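Thermotoga maritima TmcAL (PDB 5Y0T) belongs to the HIGH nucleotidyl transferase family of the HUP clan and holds adenosine-5'-rp-alpha-thio-triphosphate in a pocket. Local coordinates at residues 74-79 with 314-319; 123-128 with 141-146; 130-135 with 147-152; 323-328 with 384-389. All blocks are in the same frame, centred on the assembly; numbering follows the deposited sequence.

How the contacts relate
The four contacts form two pairs. Contacts 2 and 3, with centres 3 Å apart, are neighbouring levels of one helical hairpin, 123-134 with 139-153, joined where F128 packs on R149 and A142 on L133. Both are nested in the long chain loop that contact 1 closes, yet their centres lie 27 and 28 Å from its centre. Contacts 1 and 4 are 12 Å apart between centres, follow in series along the chain, and touch through Q77 with V326 and F74 with Q387. Helix 307-318 supplies one side of contact 1, and the next helix, 323-332, one side of contact 4. The T76 side chain of contact 1 is about 13 Å from adenosine-5'-rp-alpha-thio-triphosphate, too far to touch it.

Contact 1 (74-79 with 314-319); sequences FATQDA and ALFSVF
T76 and Q77, in the turn that leaves short helix 72-75 just after strand 66-70 of the HUP-type core, receive the ring edge of F316 from helix 307-318. The contact is buried, and it ties the nucleotide-binding core to a helix more than 200 residues further along the chain. F316 reaches across with its outer ring atoms: CE1 lies 3.1 Å from T76 OG1, and CZ lies 3.9 Å from both CA and CG of Q77. Q77 CA is in the ring plane, so the phenyl ring presents its rim to this turn. The Q77 side chain crosses the ring at about a right angle, its amide plane turned 67° from the phenyl plane. T76 OG1 sits between the backbone N and the carbonyl carbon (chi1 57°) and hydrogen-bonds back to V72 O, which fixes the hydroxyl beside the ring. The Q77 amide is held at both ends, NE2 by V73 O and OE1 by N330 of helix 323-332. On the methyl branch of T76, CG2 meets L315 CD1 at 4.0 Å. T76 O is buried without a polar partner in the model; F316 CZ stands 3.1 Å from it.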
# COMPACT_ATOMS: atom_id res chain seq x y z
N PHE A 74 -0.70 -1.48 -20.76
CA PHE A 74 -1.73 -1.20 -21.79
C PHE A 74 -3.14 -1.60 -21.41
O PHE A 74 -4.10 -0.89 -21.71
CB PHE A 74 -1.33 -1.86 -23.11
CG PHE A 74 0.06 -1.52 -23.53
CD1 PHE A 74 0.37 -0.23 -23.94
CD2 PHE A 74 1.09 -2.46 -23.45
CE1 PHE A 74 1.67 0.11 -24.30
CE2 PHE A 74 2.39 -2.14 -23.81
CZ PHE A 74 2.68 -0.85 -24.23
N ALA A 75 -3.28 -2.78 -20.79
CA ALA A 75 -4.60 -3.34 -20.48
C ALA A 75 -5.44 -2.42 -19.60
O ALA A 75 -6.68 -2.46 -19.65
CB ALA A 75 -4.43 -4.73 -19.79
N THR A 76 -4.79 -1.64 -18.73
CA THR A 76 -5.48 -0.73 -17.85
C THR A 76 -5.50 0.73 -18.30
O THR A 76 -5.84 1.60 -17.51
CB THR A 76 -4.91 -0.80 -16.42
OG1 THR A 76 -3.51 -0.51 -16.45
CG2 THR A 76 -5.14 -2.21 -15.84
N GLN A 77 -5.04 1.03 -19.52
CA GLN A 77 -5.12 2.42 -19.99
C GLN A 77 -6.46 2.75 -20.62
O GLN A 77 -7.26 1.86 -20.87
CB GLN A 77 -4.03 2.71 -21.01
CG GLN A 77 -2.70 3.08 -20.41
CD GLN A 77 -1.73 3.54 -21.47
OE1 GLN A 77 -1.85 4.64 -21.99
NE2 GLN A 77 -0.75 2.68 -21.79
N ASP A 78 -6.65 4.02 -20.97
CA ASP A 78 -7.82 4.42 -21.72
C ASP A 78 -7.68 3.84 -23.12
O ASP A 78 -6.66 3.21 -23.43
CB ASP A 78 -7.99 5.95 -21.76
CG ASP A 78 -6.80 6.68 -22.38
OD1 ASP A 78 -6.01 6.09 -23.16
OD2 ASP A 78 -6.66 7.89 -22.10
N ALA A 79 -8.68 4.06 -23.96
CA ALA A 79 -8.77 3.35 -25.23
C ALA A 79 -7.54 3.53 -26.12
O ALA A 79 -7.12 2.58 -26.76
CB ALA A 79 -10.03 3.80 -25.99
N ALA A 314 -6.77 4.82 -9.82
CA ALA A 314 -6.52 4.09 -8.58
C ALA A 314 -5.58 2.89 -8.81
O ALA A 314 -4.73 2.62 -7.99
CB ALA A 314 -7.82 3.62 -7.96
N LEU A 315 -5.74 2.19 -9.93
CA LEU A 315 -4.86 1.06 -10.23
C LEU A 315 -3.45 1.55 -10.56
O LEU A 315 -2.47 0.99 -10.09
CB LEU A 315 -5.40 0.22 -11.40
CG LEU A 315 -6.70 -0.54 -11.15
CD1 LEU A 315 -6.99 -1.48 -12.33
CD2 LEU A 315 -6.60 -1.33 -9.86
N PHE A 316 -3.36 2.61 -11.35
CA PHE A 316 -2.06 3.21 -11.66
C PHE A 316 -1.36 3.66 -10.38
O PHE A 316 -0.13 3.52 -10.25
CB PHE A 316 -2.20 4.40 -12.60
CG PHE A 316 -2.64 4.04 -13.98
CD1 PHE A 316 -2.44 2.75 -14.47
CD2 PHE A 316 -3.25 4.98 -14.81
CE1 PHE A 316 -2.84 2.42 -15.76
CE2 PHE A 316 -3.66 4.65 -16.10
CZ PHE A 316 -3.45 3.37 -16.57
N SER A 317 -2.12 4.20 -9.44
CA SER A 317 -1.53 4.63 -8.18
C SER A 317 -1.01 3.46 -7.34
O SER A 317 0.11 3.47 -6.85
CB SER A 317 -2.53 5.45 -7.37
OG SER A 317 -2.94 6.59 -8.10
N VAL A 318 -1.84 2.44 -7.16
CA VAL A 318 -1.44 1.34 -6.29
C VAL A 318 -0.27 0.55 -6.90
O VAL A 318 0.57 0.01 -6.17
CB VAL A 318 -2.63 0.41 -5.98
CG1 VAL A 318 -2.90 -0.55 -7.15
CG2 VAL A 318 -2.38 -0.36 -4.71
N PHE A 319 -0.18 0.52 -8.22
CA PHE A 319 0.89 -0.20 -8.90
C PHE A 319 2.06 0.72 -9.24
O PHE A 319 3.03 0.29 -9.87
CB PHE A 319 0.35 -0.88 -10.17
CG PHE A 319 -0.59 -2.02 -9.88
CD1 PHE A 319 -0.31 -2.91 -8.85
CD2 PHE A 319 -1.75 -2.20 -10.63
CE1 PHE A 319 -1.17 -3.97 -8.55
CE2 PHE A 319 -2.62 -3.25 -10.35
CZ PHE A 319 -2.33 -4.14 -9.30

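Contact 2 (123-128 with 141-146); sequences DEYQKF and NARKYA
A146 puts its methyl between Y125 and F128, with CB 3.8 Å from Y125 CE1 and likewise 3.8 Å from F128 CB. The small side chain is consistent with the close approach of the backbones, the CA atoms of F128 and A146 being 4.9 Å apart. One turn back along the same helix, the R143 side chain passes obliquely by the phenol end of Y125: OH is 3.4 Å from R143 CG, and the aliphatic shaft, not the charged head, makes the touch. Y125 gets there with CG anti to its backbone nitrogen (chi1 164°), which swings the ring across to the facing helix; R143 O lies at the ring's edge. These residues belong to the helical hairpin of 123-134 and 139-153, whose local axes approach to 9.3 Å and are steeply inclined, at 132° between their N-to-C directions. The F128 ring turns off past A146 O, 3.8 Å from CD2, and packs on R149 and M153. Further out, L118 of helix 108-120 touches both Y125 and R143. L147 adds to the packing round the tyrosine. The R143 guanidinium is directed elsewhere, its NH1 forming a salt bridge with E174.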
# COMPACT_ATOMS: atom_id res chain seq x y z
N ASP A 123 -3.67 20.08 -40.91
CA ASP A 123 -3.56 21.26 -40.06
C ASP A 123 -4.93 21.85 -39.71
O ASP A 123 -5.12 22.29 -38.59
CB ASP A 123 -2.67 22.34 -40.70
CG ASP A 123 -3.01 22.61 -42.15
OD1 ASP A 123 -4.04 22.10 -42.63
OD2 ASP A 123 -2.23 23.33 -42.82
N GLU A 124 -5.88 21.83 -40.65
CA GLU A 124 -7.24 22.29 -40.36
C GLU A 124 -7.86 21.50 -39.20
O GLU A 124 -8.55 22.08 -38.36
CB GLU A 124 -8.14 22.18 -41.60
CG GLU A 124 -7.55 22.71 -42.90
CD GLU A 124 -7.10 21.57 -43.84
OE1 GLU A 124 -6.21 20.77 -43.45
OE2 GLU A 124 -7.65 21.49 -44.96
N TYR A 125 -7.64 20.19 -39.16
CA TYR A 125 -8.10 19.38 -38.03
C TYR A 125 -7.41 19.81 -36.74
O TYR A 125 -8.06 20.00 -35.71
CB TYR A 125 -7.87 17.88 -38.24
CG TYR A 125 -7.98 17.11 -36.93
CD1 TYR A 125 -9.22 16.82 -36.36
CD2 TYR A 125 -6.83 16.70 -36.24
CE1 TYR A 125 -9.32 16.14 -35.16
CE2 TYR A 125 -6.93 16.01 -35.03
CZ TYR A 125 -8.18 15.74 -34.50
OH TYR A 125 -8.28 15.05 -33.32
N GLN A 126 -6.08 19.95 -36.79
CA GLN A 126 -5.32 20.36 -35.62
C GLN A 126 -5.77 21.73 -35.11
O GLN A 126 -5.87 21.93 -33.91
CB GLN A 126 -3.82 20.40 -35.93
CG GLN A 126 -3.20 19.05 -36.23
CD GLN A 126 -1.69 19.09 -36.11
OE1 GLN A 126 -0.97 19.06 -37.11
NE2 GLN A 126 -1.20 19.18 -34.88
N LYS A 127 -6.03 22.65 -36.03
CA LYS A 127 -6.52 23.99 -35.66
C LYS A 127 -7.84 23.88 -34.90
O LYS A 127 -8.00 24.49 -33.85
CB LYS A 127 -6.72 24.88 -36.89
CG LYS A 127 -5.47 25.15 -37.71
CD LYS A 127 -4.34 25.72 -36.88
CE LYS A 127 -3.06 25.80 -37.72
NZ LYS A 127 -3.29 26.48 -39.03
N PHE A 128 -8.78 23.11 -35.44
CA PHE A 128 -10.07 22.89 -34.77
C PHE A 128 -9.86 22.25 -33.41
O PHE A 128 -10.46 22.66 -32.42
CB PHE A 128 -10.99 22.01 -35.62
CG PHE A 128 -11.53 22.68 -36.85
CD1 PHE A 128 -11.84 24.03 -36.84
CD2 PHE A 128 -11.75 21.95 -38.02
CE1 PHE A 128 -12.35 24.66 -37.98
CE2 PHE A 128 -12.25 22.56 -39.15
CZ PHE A 128 -12.55 23.92 -39.13
N ASN A 141 -14.10 14.87 -26.19
CA ASN A 141 -15.12 15.77 -26.71
C ASN A 141 -14.54 16.70 -27.78
O ASN A 141 -15.12 16.85 -28.86
CB ASN A 141 -15.75 16.60 -25.58
CG ASN A 141 -16.83 15.84 -24.83
OD1 ASN A 141 -17.41 14.88 -25.35
ND2 ASN A 141 -17.12 16.28 -23.61
N ALA A 142 -13.39 17.29 -27.47
CA ALA A 142 -12.70 18.21 -28.37
C ALA A 142 -12.39 17.56 -29.71
O ALA A 142 -12.62 18.17 -30.77
CB ALA A 142 -11.42 18.71 -27.73
N ARG A 143 -11.85 16.35 -29.67
CA ARG A 143 -11.58 15.58 -30.87
C ARG A 143 -12.85 15.35 -31.67
O ARG A 143 -12.86 15.47 -32.89
CB ARG A 143 -10.93 14.24 -30.51
CG ARG A 143 -10.71 13.32 -31.72
CD ARG A 143 -9.85 12.11 -31.35
NE ARG A 143 -10.54 11.19 -30.45
CZ ARG A 143 -10.02 10.05 -29.99
NH1 ARG A 143 -8.79 9.67 -30.34
NH2 ARG A 143 -10.74 9.29 -29.18
N LYS A 144 -13.94 15.03 -30.97
CA LYS A 144 -15.23 14.82 -31.61
C LYS A 144 -15.70 16.07 -32.35
O LYS A 144 -16.04 16.01 -33.53
CB LYS A 144 -16.28 14.39 -30.57
CG LYS A 144 -17.65 14.05 -31.17
CD LYS A 144 -18.62 13.49 -30.13
CE LYS A 144 -18.92 14.50 -29.02
NZ LYS A 144 -19.98 14.00 -28.09
N TYR A 145 -15.71 17.20 -31.65
CA TYR A 145 -16.15 18.46 -32.22
C TYR A 145 -15.24 18.89 -33.36
O TYR A 145 -15.70 19.41 -34.38
CB TYR A 145 -16.19 19.55 -31.14
CG TYR A 145 -17.11 19.23 -29.98
CD1 TYR A 145 -18.28 18.52 -30.18
CD2 TYR A 145 -16.79 19.62 -28.69
CE1 TYR A 145 -19.12 18.21 -29.12
CE2 TYR A 145 -17.62 19.32 -27.63
CZ TYR A 145 -18.78 18.62 -27.85
OH TYR A 145 -19.61 18.32 -26.80
N ALA A 146 -13.94 18.64 -33.20
CA ALA A 146 -12.97 19.01 -34.22
C ALA A 146 -13.19 18.19 -35.50
O ALA A 146 -13.11 18.72 -36.61
CB ALA A 146 -11.56 18.83 -33.71

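Contact 3 (130-135 with 147-152); sequences HEELKK and LMRYFS
A bend at chi3 (70°) in an otherwise extended R149 side chain turns its guanidinium to meet E131 and E132, while E132 folds at chi2 (-60°) to bring its carboxylate to the same place. E131 instead reaches over with an extended chain and crosses the arginine at about a right angle. The R149 head grips E131 end-on: NH1 at 3.2 Å and NH2 at 3.0 Å both donate to the single oxygen OE1. That oxygen lies in the guanidinium plane, but the two nitrogens approach from one face of the carboxylate, above its plane. R149 NH1 donates a second time, to E132 OE2 at 2.7 Å, a short but noticeably bent bond using the anti lone pair of that oxygen, with OE2 tilted out of the guanidinium plane. Here the flat groups stand almost perpendicular, their planes 85° apart. Three bonds to two carboxylates therefore fix the tilt of the arginine head. K135 adds a further positive group: its NZ makes a weak salt bridge to E132 OE2 at 3.3 Å and remains 4.8 Å from R149 NH1, so two cations share one anionic oxygen and probably help keep E132 ionised. The E132 side chain is buried and also touches A142, Y145 and Y137, whereas E131 is exposed. The CA atoms of E132 and R149 are 10.4 Å apart, a gap spanned by side chains alone: an interhelical salt-bridge network along the flank of the helical hairpin 123-134 and 139-153.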
# COMPACT_ATOMS: atom_id res chain seq x y z
N HIS A 130 -7.26 22.26 -31.40
CA HIS A 130 -6.64 23.17 -30.45
C HIS A 130 -7.67 24.16 -29.90
O HIS A 130 -7.72 24.41 -28.70
CB HIS A 130 -5.48 23.91 -31.12
CG HIS A 130 -4.69 24.77 -30.18
ND1 HIS A 130 -4.56 24.48 -28.84
CD2 HIS A 130 -3.99 25.91 -30.39
CE1 HIS A 130 -3.81 25.40 -28.26
NE2 HIS A 130 -3.45 26.28 -29.18
N GLU A 131 -8.50 24.72 -30.78
CA GLU A 131 -9.54 25.64 -30.36
C GLU A 131 -10.48 25.00 -29.34
O GLU A 131 -10.80 25.61 -28.32
CB GLU A 131 -10.36 26.12 -31.55
CG GLU A 131 -9.63 27.08 -32.46
CD GLU A 131 -10.55 27.69 -33.48
OE1 GLU A 131 -11.78 27.44 -33.40
OE2 GLU A 131 -10.06 28.43 -34.35
N GLU A 132 -10.91 23.77 -29.62
CA GLU A 132 -11.85 23.07 -28.74
C GLU A 132 -11.21 22.77 -27.39
O GLU A 132 -11.86 22.90 -26.35
CB GLU A 132 -12.35 21.79 -29.40
CG GLU A 132 -13.12 22.00 -30.69
CD GLU A 132 -14.37 22.85 -30.50
OE1 GLU A 132 -15.04 22.70 -29.45
OE2 GLU A 132 -14.69 23.66 -31.39
N LEU A 133 -9.94 22.36 -27.40
CA LEU A 133 -9.21 22.15 -26.15
C LEU A 133 -9.11 23.45 -25.37
O LEU A 133 -9.38 23.49 -24.17
CB LEU A 133 -7.82 21.56 -26.42
CG LEU A 133 -7.77 20.13 -26.98
CD1 LEU A 133 -6.35 19.76 -27.34
CD2 LEU A 133 -8.34 19.12 -25.99
N LYS A 134 -8.72 24.53 -26.05
CA LYS A 134 -8.68 25.86 -25.45
C LYS A 134 -10.01 26.25 -24.80
O LYS A 134 -10.02 26.87 -23.73
CB LYS A 134 -8.32 26.92 -26.49
CG LYS A 134 -6.84 27.10 -26.75
CD LYS A 134 -6.55 28.50 -27.28
CE LYS A 134 -6.96 29.56 -26.27
NZ LYS A 134 -6.46 30.93 -26.62
N LYS A 135 -11.11 25.89 -25.44
CA LYS A 135 -12.45 26.17 -24.92
C LYS A 135 -12.75 25.40 -23.63
O LYS A 135 -13.76 25.65 -22.96
CB LYS A 135 -13.52 25.84 -25.97
CG LYS A 135 -14.01 27.04 -26.75
CD LYS A 135 -15.30 26.76 -27.51
CE LYS A 135 -15.01 26.09 -28.84
NZ LYS A 135 -16.23 26.07 -29.70
N LEU A 147 -13.47 16.90 -35.32
CA LEU A 147 -13.75 16.03 -36.46
C LEU A 147 -15.03 16.46 -37.16
O LEU A 147 -15.08 16.50 -38.40
CB LEU A 147 -13.86 14.57 -36.00
CG LEU A 147 -12.53 13.90 -35.63
CD1 LEU A 147 -12.77 12.57 -34.95
CD2 LEU A 147 -11.66 13.71 -36.87
N MET A 148 -16.05 16.81 -36.38
CA MET A 148 -17.30 17.30 -36.94
C MET A 148 -17.07 18.54 -37.78
O MET A 148 -17.61 18.66 -38.88
CB MET A 148 -18.31 17.61 -35.83
CG MET A 148 -18.84 16.38 -35.13
SD MET A 148 -19.94 16.79 -33.75
CE MET A 148 -20.33 15.15 -33.18
N ARG A 149 -16.28 19.46 -37.25
CA ARG A 149 -16.03 20.72 -37.94
C ARG A 149 -15.22 20.44 -39.20
O ARG A 149 -15.43 21.07 -40.24
CB ARG A 149 -15.33 21.72 -37.02
CG ARG A 149 -16.25 22.28 -35.94
CD ARG A 149 -15.52 23.14 -34.92
NE ARG A 149 -15.03 24.40 -35.47
CZ ARG A 149 -14.20 25.22 -34.83
NH1 ARG A 149 -13.75 24.90 -33.62
NH2 ARG A 149 -13.81 26.36 -35.40
N TYR A 150 -14.32 19.48 -39.10
CA TYR A 150 -13.54 19.02 -40.24
C TYR A 150 -14.45 18.41 -41.31
O TYR A 150 -14.35 18.75 -42.48
CB TYR A 150 -12.47 18.01 -39.80
CG TYR A 150 -11.47 17.66 -40.89
CD1 TYR A 150 -10.46 18.55 -41.23
CD2 TYR A 150 -11.54 16.45 -41.56
CE1 TYR A 150 -9.55 18.24 -42.22
CE2 TYR A 150 -10.63 16.13 -42.56
CZ TYR A 150 -9.63 17.04 -42.88
OH TYR A 150 -8.73 16.74 -43.87
N PHE A 151 -15.33 17.51 -40.89
CA PHE A 151 -16.30 16.91 -41.81
C PHE A 151 -17.13 17.97 -42.54
O PHE A 151 -17.34 17.86 -43.75
CB PHE A 151 -17.22 15.95 -41.07
CG PHE A 151 -16.72 14.53 -41.04
CD1 PHE A 151 -15.41 14.26 -40.66
CD2 PHE A 151 -17.55 13.48 -41.39
CE1 PHE A 151 -14.94 12.95 -40.63
CE2 PHE A 151 -17.10 12.17 -41.36
CZ PHE A 151 -15.79 11.91 -40.98
N SER A 152 -17.58 18.98 -41.81
CA SER A 152 -18.38 20.06 -42.38
C SER A 152 -17.60 20.85 -43.42
O SER A 152 -18.13 21.17 -44.48
CB SER A 152 -18.88 21.01 -41.29
OG SER A 152 -19.84 20.38 -40.47

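Contact 4 (323-328 with 384-389); sequences KEFVEK and FLEQID
F325 runs alongside E386 in the opposite direction, its ring reaching to the backbone of helix 381-399 while the glutamate stretches back along it. The near corner of the ring carries the contact: CE1 is 3.6 Å from E386 CB, and CD1 is 3.3 Å from E386 OE1. The ring and carboxylate planes are 54° apart, and the carboxylate oxygen comes to the ring obliquely. Q387 meets the same ring at its rim. Q387 CA lies in the ring plane, 3.9 Å from CZ, and Q387 N is also at the edge, so the phenyl group points edge-on into the helix backbone. Beside it, Q387 CG is 3.8 Å from F325 CE1. With chi1 at 168°, the ring extends from F325 to the facing helix. The contact packs helix 323-332 against the long helix 381-399, with helix 72-75 from the nucleotide-binding core alongside, where V73 touches F325. L383 and L390 of helix 381-399 also touch F325. The Q387 amide is polar but buried, and both of its ends are satisfied where the chain leaves helix 323-332, OE1 by Q335 N and NE2 by G333 O. At the more open end, E386 keeps an extended chain, with its OE1 6.2 Å from K328 NZ; that lysine, on the same helix as F325, makes its salt bridge with D380.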
# COMPACT_ATOMS: atom_id res chain seq x y z
N LYS A 323 4.59 8.36 -14.88
CA LYS A 323 4.38 9.04 -16.16
C LYS A 323 5.45 8.70 -17.19
O LYS A 323 5.14 8.50 -18.37
CB LYS A 323 4.31 10.55 -15.94
CG LYS A 323 3.05 10.98 -15.19
CD LYS A 323 2.95 12.50 -14.97
CE LYS A 323 1.52 12.91 -14.61
NZ LYS A 323 1.43 14.25 -13.95
N GLU A 324 6.70 8.60 -16.74
CA GLU A 324 7.79 8.30 -17.66
C GLU A 324 7.68 6.88 -18.23
O GLU A 324 7.94 6.64 -19.42
CB GLU A 324 9.14 8.48 -16.96
CG GLU A 324 10.33 8.19 -17.87
CD GLU A 324 11.66 8.59 -17.25
OE1 GLU A 324 11.66 9.14 -16.12
OE2 GLU A 324 12.71 8.35 -17.89
N PHE A 325 7.30 5.93 -17.38
CA PHE A 325 7.13 4.53 -17.76
C PHE A 325 6.01 4.37 -18.80
O PHE A 325 6.19 3.67 -19.81
CB PHE A 325 6.85 3.70 -16.50
CG PHE A 325 6.39 2.30 -16.77
CD1 PHE A 325 7.23 1.37 -17.34
CD2 PHE A 325 5.11 1.91 -16.39
CE1 PHE A 325 6.80 0.06 -17.57
CE2 PHE A 325 4.68 0.61 -16.60
CZ PHE A 325 5.52 -0.32 -17.19
N VAL A 326 4.88 5.04 -18.59
CA VAL A 326 3.78 4.94 -19.56
C VAL A 326 4.15 5.66 -20.86
O VAL A 326 3.81 5.19 -21.95
CB VAL A 326 2.46 5.50 -18.99
CG1 VAL A 326 1.37 5.49 -20.04
CG2 VAL A 326 2.01 4.68 -17.80
N GLU A 327 4.87 6.77 -20.75
CA GLU A 327 5.29 7.49 -21.95
C GLU A 327 6.18 6.61 -22.83
O GLU A 327 6.01 6.55 -24.04
CB GLU A 327 6.02 8.78 -21.58
CG GLU A 327 6.60 9.53 -22.78
CD GLU A 327 5.51 10.10 -23.68
OE1 GLU A 327 4.36 10.25 -23.19
OE2 GLU A 327 5.80 10.38 -24.86
N LYS A 328 7.15 5.95 -22.22
CA LYS A 328 8.01 5.03 -22.96
C LYS A 328 7.22 3.83 -23.51
O LYS A 328 7.46 3.39 -24.64
CB LYS A 328 9.16 4.53 -22.08
CG LYS A 328 10.27 5.54 -21.87
CD LYS A 328 11.48 4.89 -21.19
CE LYS A 328 12.09 3.80 -22.08
NZ LYS A 328 13.33 3.20 -21.49
N PHE A 384 11.46 -3.54 -20.85
CA PHE A 384 11.04 -4.94 -20.80
C PHE A 384 10.91 -5.37 -19.34
O PHE A 384 9.88 -5.88 -18.93
CB PHE A 384 12.06 -5.80 -21.58
CG PHE A 384 11.74 -7.29 -21.64
CD1 PHE A 384 11.71 -8.08 -20.49
CD2 PHE A 384 11.59 -7.92 -22.87
CE1 PHE A 384 11.48 -9.45 -20.57
CE2 PHE A 384 11.38 -9.29 -22.96
CZ PHE A 384 11.31 -10.06 -21.81
N LEU A 385 11.97 -5.16 -18.56
CA LEU A 385 11.96 -5.57 -17.16
C LEU A 385 10.87 -4.86 -16.37
O LEU A 385 10.18 -5.49 -15.57
CB LEU A 385 13.34 -5.33 -16.52
CG LEU A 385 14.45 -6.25 -17.04
CD1 LEU A 385 15.83 -5.85 -16.46
CD2 LEU A 385 14.15 -7.71 -16.74
N GLU A 386 10.70 -3.55 -16.58
CA GLU A 386 9.64 -2.80 -15.89
C GLU A 386 8.25 -3.27 -16.28
O GLU A 386 7.37 -3.43 -15.42
CB GLU A 386 9.78 -1.29 -16.16
CG GLU A 386 11.06 -0.74 -15.53
CD GLU A 386 11.25 0.77 -15.70
OE1 GLU A 386 10.37 1.43 -16.28
OE2 GLU A 386 12.28 1.28 -15.24
N GLN A 387 8.03 -3.51 -17.57
CA GLN A 387 6.74 -3.97 -18.03
C GLN A 387 6.38 -5.33 -17.42
O GLN A 387 5.29 -5.50 -16.87
CB GLN A 387 6.69 -4.05 -19.57
CG GLN A 387 6.64 -2.69 -20.25
CD GLN A 387 6.65 -2.78 -21.77
OE1 GLN A 387 6.94 -3.83 -22.35
NE2 GLN A 387 6.31 -1.68 -22.43
N ILE A 388 7.31 -6.29 -17.49
CA ILE A 388 6.96 -7.64 -17.06
C ILE A 388 6.89 -7.72 -15.52
O ILE A 388 6.09 -8.48 -14.98
CB ILE A 388 7.94 -8.69 -17.65
CG1 ILE A 388 7.26 -10.06 -17.77
CG2 ILE A 388 9.27 -8.78 -16.84
CD1 ILE A 388 8.02 -11.02 -18.70
N ASP A 389 7.67 -6.89 -14.84
CA ASP A 389 7.58 -6.77 -13.38
C ASP A 389 6.18 -6.29 -12.96
O ASP A 389 5.61 -6.77 -11.97
CB ASP A 389 8.65 -5.82 -12.85
CG ASP A 389 8.48 -5.52 -11.36
OD1 ASP A 389 8.82 -6.40 -10.54
OD2 ASP A 389 7.98 -4.43 -11.02